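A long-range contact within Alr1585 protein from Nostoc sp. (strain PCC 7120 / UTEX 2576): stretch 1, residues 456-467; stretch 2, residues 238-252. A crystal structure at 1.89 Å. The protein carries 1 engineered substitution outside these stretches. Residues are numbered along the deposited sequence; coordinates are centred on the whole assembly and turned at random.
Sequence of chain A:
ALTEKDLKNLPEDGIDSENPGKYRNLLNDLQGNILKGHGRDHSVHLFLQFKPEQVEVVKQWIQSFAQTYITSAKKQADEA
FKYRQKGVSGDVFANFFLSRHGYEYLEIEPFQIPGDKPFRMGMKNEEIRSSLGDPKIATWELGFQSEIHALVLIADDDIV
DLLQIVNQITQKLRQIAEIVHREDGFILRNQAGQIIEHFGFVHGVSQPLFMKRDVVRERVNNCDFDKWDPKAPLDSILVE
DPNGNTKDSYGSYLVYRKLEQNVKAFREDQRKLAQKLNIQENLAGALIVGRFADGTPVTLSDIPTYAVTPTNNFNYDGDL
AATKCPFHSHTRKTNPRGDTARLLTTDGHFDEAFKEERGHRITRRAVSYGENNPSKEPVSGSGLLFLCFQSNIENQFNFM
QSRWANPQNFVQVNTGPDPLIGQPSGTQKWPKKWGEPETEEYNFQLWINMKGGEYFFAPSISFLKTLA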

# COMPACT_ATOMS: atom_id res chain seq x y z
N PHE A 456 -17.03 35.62 -4.87
CA PHE A 456 -16.64 36.16 -3.56
C PHE A 456 -15.42 37.05 -3.63
O PHE A 456 -14.69 37.04 -4.63
CB PHE A 456 -16.29 35.04 -2.58
CG PHE A 456 -17.38 34.00 -2.38
CD1 PHE A 456 -17.48 32.90 -3.22
CD2 PHE A 456 -18.24 34.08 -1.32
CE1 PHE A 456 -18.46 31.96 -3.03
CE2 PHE A 456 -19.20 33.11 -1.09
CZ PHE A 456 -19.34 32.06 -1.98
N PHE A 457 -15.17 37.77 -2.54
CA PHE A 457 -13.91 38.48 -2.32
C PHE A 457 -13.26 37.87 -1.09
O PHE A 457 -13.95 37.58 -0.10
CB PHE A 457 -14.17 39.95 -2.11
CG PHE A 457 -12.93 40.78 -2.04
CD1 PHE A 457 -12.11 40.94 -3.15
CD2 PHE A 457 -12.59 41.42 -0.89
CE1 PHE A 457 -10.96 41.70 -3.09
CE2 PHE A 457 -11.46 42.25 -0.81
CZ PHE A 457 -10.62 42.35 -1.92
N ALA A 458 -11.96 37.59 -1.18
CA ALA A 458 -11.13 37.21 -0.04
C ALA A 458 -10.60 38.50 0.57
O ALA A 458 -9.68 39.09 0.03
CB ALA A 458 -9.97 36.34 -0.50
N PRO A 459 -11.18 38.95 1.71
CA PRO A 459 -10.70 40.21 2.26
C PRO A 459 -9.34 40.10 2.93
O PRO A 459 -8.88 39.00 3.22
CB PRO A 459 -11.79 40.59 3.29
CG PRO A 459 -12.92 39.66 3.04
CD PRO A 459 -12.31 38.42 2.46
N SER A 460 -8.70 41.24 3.17
CA SER A 460 -7.48 41.29 3.96
C SER A 460 -7.81 40.82 5.36
O SER A 460 -8.98 40.92 5.81
CB SER A 460 -6.94 42.73 3.99
OG SER A 460 -7.81 43.61 4.70
N ILE A 461 -6.82 40.26 6.02
CA ILE A 461 -6.98 39.72 7.35
C ILE A 461 -7.30 40.83 8.38
O ILE A 461 -8.19 40.63 9.22
CB ILE A 461 -5.75 38.88 7.76
CG1 ILE A 461 -5.70 37.63 6.84
CG2 ILE A 461 -5.82 38.52 9.24
CD1 ILE A 461 -4.41 36.84 6.91
N SER A 462 -6.65 41.97 8.26
CA SER A 462 -6.89 43.11 9.17
C SER A 462 -8.34 43.57 9.11
O SER A 462 -8.94 43.87 10.16
CB SER A 462 -5.91 44.28 8.92
OG SER A 462 -6.03 44.79 7.58
N PHE A 463 -8.93 43.61 7.93
CA PHE A 463 -10.33 43.94 7.82
C PHE A 463 -11.18 43.01 8.68
O PHE A 463 -12.04 43.48 9.48
CB PHE A 463 -10.81 43.89 6.39
CG PHE A 463 -12.30 43.90 6.23
CD1 PHE A 463 -13.04 45.06 6.42
CD2 PHE A 463 -12.98 42.77 5.83
CE1 PHE A 463 -14.41 45.10 6.25
CE2 PHE A 463 -14.38 42.79 5.65
CZ PHE A 463 -15.11 43.95 5.87
N LEU A 464 -10.94 41.72 8.56
CA LEU A 464 -11.71 40.73 9.27
C LEU A 464 -11.48 40.77 10.79
O LEU A 464 -12.42 40.58 11.58
CB LEU A 464 -11.42 39.34 8.70
CG LEU A 464 -11.77 39.14 7.22
CD1 LEU A 464 -11.24 37.83 6.70
CD2 LEU A 464 -13.28 39.23 7.03
N LYS A 465 -10.24 41.01 11.19
CA LYS A 465 -9.92 41.05 12.60
C LYS A 465 -10.49 42.25 13.36
O LYS A 465 -10.50 42.22 14.58
CB LYS A 465 -8.41 41.06 12.80
CG LYS A 465 -7.69 39.76 12.51
CD LYS A 465 -6.26 39.88 13.01
CE LYS A 465 -5.48 38.61 12.77
NZ LYS A 465 -4.12 38.75 13.37
N THR A 466 -10.87 43.32 12.65
CA THR A 466 -11.34 44.54 13.30
C THR A 466 -12.80 44.85 12.94
O THR A 466 -13.27 45.96 13.10
CB THR A 466 -10.45 45.74 12.93
OG1 THR A 466 -10.44 45.92 11.52
CG2 THR A 466 -9.02 45.51 13.40
N LEU A 467 -13.49 43.85 12.44
CA LEU A 467 -14.87 44.01 12.03
C LEU A 467 -15.81 44.30 13.23
O LEU A 467 -16.75 45.08 13.09
CB LEU A 467 -15.26 42.75 11.28
CG LEU A 467 -16.41 42.73 10.32
CD1 LEU A 467 -16.39 43.83 9.30
CD2 LEU A 467 -16.39 41.37 9.65
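Stretch 2, residues 238-252: LVEDPNGNTKDSYGS

Stretch 2 lies on stretch 1 as a hairpin-like excursion: it leaves a strand at 239-240, passes through a turn and loop, and returns as strand 250-252, the two arms being tied by Val-239 N to Gly-251 O (2.9 Å) and Gly-251 N to Val-239 O (2.8 Å). The contact buries 611 Å², both sides summed.

Leu-238, with phi/psi of -97/149, makes no contact. Val-239 is extended (-135/151) and, in the m rotamer, sets CG2 3.4 Å from Phe-457 CE1, near the plane of the ring and so at its edge. Glu-240 points away from stretch 1.

Asp-241 (-78/112) points toward stretch 1 with chi1 at 180°. Its OD2 accepts from Ser-460 N at 2.9 Å (angle 154°) and from Ser-460 OG at 2.8 Å, so one carboxylate oxygen holds the residue just before helix 461-465. Ser-460 OG in turn caps that helix, weakly, by accepting from Phe-463 N at 3.4 Å. The other oxygen, Asp-241 OD1, accepts from Asn-243 N at 2.9 Å and so braces the type I turn from Asp-241 to Gly-244, which Gly-244 N closes onto Asp-241 O at 3.0 Å.

Pro-242 (-58/-16) stays outside contact range. Asn-243 (-117/18) points toward the helix and packs CB 3.3 Å from Phe-463 CD1. Gly-244 (-69/163) brings its CA 3.3 Å from Ser-460 OG; a CB built here would lie 2.2 Å from Ser-249 CB, a clash within its own stretch.

At Asn-245 (-117/18) the backbone itself bonds to the helix, N donating to Ser-462 OG at 3.0 Å with an angle of 165°. Its ND2 adds two weak bonds, to Thr-466 OG1 at 2.7 Å (120°) and Ser-462 O at 3.3 Å (126°). Thr-246 is more peripheral, with CG2 4.1 Å from Ser-462 OG, and the chain then swings clear at Lys-247 and Asp-248.

Ser-249 (-96/113) turns back toward stretch 1, its CB 3.8 Å from Ser-460 CB. Tyr-250 (-127/159) directs its side chain away, while its O reaches water 1 at 2.8 Å; that water also lies 2.9 Å from Pro-459 O and so bridges the two carbonyls. Gly-251 (-142/-170) puts CA 3.1 Å from Ala-458 O and 3.7 Å from Phe-457 CZ, leaving no room for a CB. Finally, Ser-252 (-153/156) accepts through O from Ala-458 N at 2.9 Å and 173°. Strands 250-252 and 456-458 run broadly antiparallel, their axes crossing at 147° and approaching to 5.2 Å.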

# COMPACT_ATOMS: atom_id res chain seq x y z
N LEU A 238 -4.25 40.25 -7.35
CA LEU A 238 -4.56 41.03 -6.16
C LEU A 238 -5.27 42.34 -6.45
O LEU A 238 -5.00 42.96 -7.45
CB LEU A 238 -3.28 41.32 -5.37
CG LEU A 238 -2.47 40.09 -4.95
CD1 LEU A 238 -1.36 40.48 -4.02
CD2 LEU A 238 -3.34 39.02 -4.31
N VAL A 239 -6.11 42.78 -5.52
CA VAL A 239 -6.62 44.14 -5.50
C VAL A 239 -6.54 44.66 -4.08
O VAL A 239 -6.67 43.90 -3.09
CB VAL A 239 -8.07 44.38 -5.97
CG1 VAL A 239 -8.20 44.26 -7.49
CG2 VAL A 239 -8.97 43.44 -5.23
N GLU A 240 -6.39 45.95 -3.98
CA GLU A 240 -6.43 46.60 -2.68
C GLU A 240 -7.75 46.29 -2.00
O GLU A 240 -8.81 46.43 -2.60
CB GLU A 240 -6.31 48.10 -2.80
CG GLU A 240 -4.91 48.60 -2.91
CD GLU A 240 -4.84 50.12 -2.96
OE1 GLU A 240 -5.76 50.81 -2.48
OE2 GLU A 240 -3.86 50.61 -3.52
N ASP A 241 -7.69 45.89 -0.74
CA ASP A 241 -8.93 45.75 0.02
C ASP A 241 -9.34 47.19 0.44
O ASP A 241 -8.67 47.81 1.25
CB ASP A 241 -8.71 44.87 1.23
CG ASP A 241 -9.98 44.69 2.07
OD1 ASP A 241 -11.00 45.40 1.84
OD2 ASP A 241 -9.94 43.81 2.95
N PRO A 242 -10.45 47.71 -0.12
CA PRO A 242 -10.85 49.09 0.25
C PRO A 242 -11.08 49.29 1.75
O PRO A 242 -11.06 50.41 2.20
CB PRO A 242 -12.16 49.34 -0.50
CG PRO A 242 -12.66 48.00 -0.88
CD PRO A 242 -11.52 47.01 -0.85
N ASN A 243 -11.24 48.22 2.53
CA ASN A 243 -11.45 48.34 4.01
C ASN A 243 -10.33 47.69 4.81
O ASN A 243 -10.49 47.40 6.01
CB ASN A 243 -12.76 47.65 4.36
CG ASN A 243 -13.91 48.18 3.54
OD1 ASN A 243 -14.24 49.37 3.59
ND2 ASN A 243 -14.50 47.31 2.73
N GLY A 244 -9.18 47.44 4.18
CA GLY A 244 -8.03 46.94 4.93
C GLY A 244 -7.48 48.01 5.87
O GLY A 244 -7.79 49.16 5.71
N ASN A 245 -6.67 47.63 6.86
CA ASN A 245 -6.12 48.56 7.85
C ASN A 245 -4.59 48.70 7.84
O ASN A 245 -4.00 49.18 8.84
CB ASN A 245 -6.53 48.05 9.21
CG ASN A 245 -8.01 48.15 9.39
OD1 ASN A 245 -8.61 49.20 9.04
ND2 ASN A 245 -8.62 47.12 9.95
N THR A 246 -3.92 48.30 6.75
CA THR A 246 -2.44 48.41 6.67
C THR A 246 -2.17 49.16 5.41
O THR A 246 -3.11 49.46 4.63
CB THR A 246 -1.67 47.07 6.66
OG1 THR A 246 -1.78 46.42 5.38
CG2 THR A 246 -2.18 46.11 7.76
N LYS A 247 -0.90 49.52 5.21
CA LYS A 247 -0.52 50.23 4.00
C LYS A 247 -0.58 49.27 2.79
O LYS A 247 -0.60 49.70 1.65
CB LYS A 247 0.88 50.84 4.11
CG LYS A 247 1.08 51.86 5.22
CD LYS A 247 0.17 53.04 5.04
CE LYS A 247 0.58 54.11 6.03
NZ LYS A 247 -0.60 54.86 6.52
N ASP A 248 -0.60 47.97 3.07
CA ASP A 248 -0.47 46.96 2.06
C ASP A 248 -1.49 45.85 2.27
O ASP A 248 -1.12 44.69 2.32
CB ASP A 248 0.99 46.44 2.12
CG ASP A 248 1.95 47.34 1.39
OD1 ASP A 248 1.54 48.01 0.42
OD2 ASP A 248 3.13 47.33 1.75
N SER A 249 -2.76 46.20 2.38
CA SER A 249 -3.85 45.24 2.59
C SER A 249 -4.53 44.86 1.29
O SER A 249 -5.19 45.70 0.65
CB SER A 249 -4.91 45.86 3.50
OG SER A 249 -4.39 46.06 4.81
N TYR A 250 -4.38 43.59 0.90
CA TYR A 250 -4.87 43.12 -0.39
C TYR A 250 -5.75 41.92 -0.25
O TYR A 250 -5.68 41.19 0.77
CB TYR A 250 -3.69 42.77 -1.32
CG TYR A 250 -2.99 43.99 -1.84
CD1 TYR A 250 -2.07 44.67 -1.06
CD2 TYR A 250 -3.30 44.50 -3.10
CE1 TYR A 250 -1.46 45.84 -1.51
CE2 TYR A 250 -2.69 45.67 -3.54
CZ TYR A 250 -1.78 46.33 -2.76
OH TYR A 250 -1.19 47.49 -3.21
N GLY A 251 -6.56 41.72 -1.29
CA GLY A 251 -7.43 40.57 -1.43
C GLY A 251 -7.48 40.13 -2.89
O GLY A 251 -6.67 40.60 -3.73
N SER A 252 -8.39 39.21 -3.19
CA SER A 252 -8.57 38.68 -4.52
C SER A 252 -9.99 38.22 -4.68
O SER A 252 -10.68 37.93 -3.71
CB SER A 252 -7.59 37.51 -4.79
OG SER A 252 -7.67 37.08 -6.16
O HOH W 1 -6.54 38.65 1.51